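PDB 2PFX: uncharacterized peroxidase-related protein from Silicibacter sp., which is of unknown function but is probably a peroxidase-like oxidoreductase of the carboxymuconolactone decarboxylase family, in the AhpD-like clan. Local coordinates for residues K85-Y88 / C89-H93. Numbering follows the deposited sequence.
Sequences KCFY and CLVAH
Cys86 and Cys89 bring their sulfurs together at the start of helix 87-101, SG to SG at 3.5 Å: too long for a disulfide, close enough for the two atoms to touch. Cys86 SG lies anti to its own backbone N (chi1 -173°), which swings it toward Cys89, where it also takes a weak capping bond from Cys89 N at 3.7 Å. This is the tight end. Leu90 N gives a firmer bond to Cys86 O at 2.9 Å, and Ala92 N reaches Tyr88 O at 2.9 Å. Cys89 SG meets the Tyr88 ring at its edge, 4.1 Å from CD1, while Ala92 CB approaches CE1 obliquely; the hydroxyl beyond is bonded to Val40 N. With an alanine here instead of Tyr88, the Val40 amide is likely to lose its mate and a gap to open beside Cys89 SG and Ala92 CB. On another side of the helix, Val91 CG2 sits over one face of the Phe87 ring, 3.6 Å from CE1. Toward this helix Lys85 is loosely held: partly exposed, it meets Leu90 merely through CA and turns to the subunit interface, where its NZ bonds to Ser82 O of a second subunit. A CXXC motif at the helix start, with His93 four residues after Cys89 and Glu74 bonded to its ND1, matches the pattern of AhpD-like proteins and is probably the redox site.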
# COMPACT_ATOMS: atom_id res chain seq x y z
N LYS A 85 -13.71 -6.00 1.05
CA LYS A 85 -14.86 -5.10 0.98
C LYS A 85 -15.89 -5.54 -0.04
O LYS A 85 -16.42 -4.79 -0.87
CB LYS A 85 -14.37 -3.66 0.73
CG LYS A 85 -13.34 -3.17 1.72
CD LYS A 85 -13.40 -1.74 2.18
CE LYS A 85 -13.75 -1.55 3.64
NZ LYS A 85 -12.65 -1.05 4.52
N CYS A 86 -16.19 -6.84 0.05
CA CYS A 86 -17.19 -7.48 -0.76
C CYS A 86 -18.59 -7.40 -0.16
O CYS A 86 -18.94 -8.14 0.74
CB CYS A 86 -16.83 -8.96 -0.97
SG CYS A 86 -18.03 -9.66 -2.17
N PHE A 87 -19.41 -6.48 -0.66
CA PHE A 87 -20.78 -6.30 -0.20
C PHE A 87 -21.60 -7.58 -0.19
O PHE A 87 -22.25 -7.85 0.83
CB PHE A 87 -21.48 -5.23 -1.08
CG PHE A 87 -22.88 -4.88 -0.62
CD1 PHE A 87 -23.19 -4.40 0.64
CD2 PHE A 87 -23.94 -5.06 -1.50
CE1 PHE A 87 -24.49 -4.14 1.01
CE2 PHE A 87 -25.23 -4.78 -1.14
CZ PHE A 87 -25.54 -4.31 0.13
N TYR A 88 -21.64 -8.33 -1.29
CA TYR A 88 -22.46 -9.53 -1.39
C TYR A 88 -22.14 -10.44 -0.19
O TYR A 88 -23.01 -10.94 0.52
CB TYR A 88 -22.30 -10.29 -2.73
CG TYR A 88 -23.17 -11.54 -2.76
CD1 TYR A 88 -22.84 -12.79 -2.28
CD2 TYR A 88 -24.44 -11.44 -3.34
CE1 TYR A 88 -23.66 -13.87 -2.33
CE2 TYR A 88 -25.29 -12.53 -3.40
CZ TYR A 88 -24.91 -13.74 -2.90
OH TYR A 88 -25.70 -14.86 -2.94
N CYS A 89 -20.85 -10.73 -0.10
CA CYS A 89 -20.41 -11.81 0.77
C CYS A 89 -20.49 -11.34 2.22
O CYS A 89 -20.76 -12.14 3.11
CB CYS A 89 -18.99 -12.22 0.36
SG CYS A 89 -18.89 -12.92 -1.32
N LEU A 90 -20.27 -10.05 2.44
CA LEU A 90 -20.34 -9.52 3.81
C LEU A 90 -21.77 -9.64 4.32
O LEU A 90 -22.02 -9.94 5.49
CB LEU A 90 -19.83 -8.09 3.89
CG LEU A 90 -18.31 -7.92 3.94
CD1 LEU A 90 -17.86 -6.51 3.60
CD2 LEU A 90 -17.82 -8.35 5.33
N VAL A 91 -22.71 -9.41 3.41
CA VAL A 91 -24.11 -9.53 3.78
C VAL A 91 -24.53 -10.99 3.97
O VAL A 91 -25.16 -11.31 4.98
CB VAL A 91 -25.00 -8.88 2.69
CG1 VAL A 91 -26.46 -9.21 2.96
CG2 VAL A 91 -24.71 -7.39 2.65
N ALA A 92 -24.18 -11.82 3.00
CA ALA A 92 -24.60 -13.21 3.03
C ALA A 92 -23.96 -13.96 4.19
O ALA A 92 -24.66 -14.67 4.94
CB ALA A 92 -24.30 -13.88 1.69
N HIS A 93 -22.65 -13.79 4.36
CA HIS A 93 -21.91 -14.60 5.34
C HIS A 93 -21.93 -13.94 6.70
O HIS A 93 -21.89 -14.64 7.74
CB HIS A 93 -20.50 -14.82 4.78
CG HIS A 93 -20.60 -15.75 3.61
ND1 HIS A 93 -20.84 -17.10 3.76
CD2 HIS A 93 -20.57 -15.50 2.28
CE1 HIS A 93 -20.91 -17.66 2.56
NE2 HIS A 93 -20.76 -16.72 1.64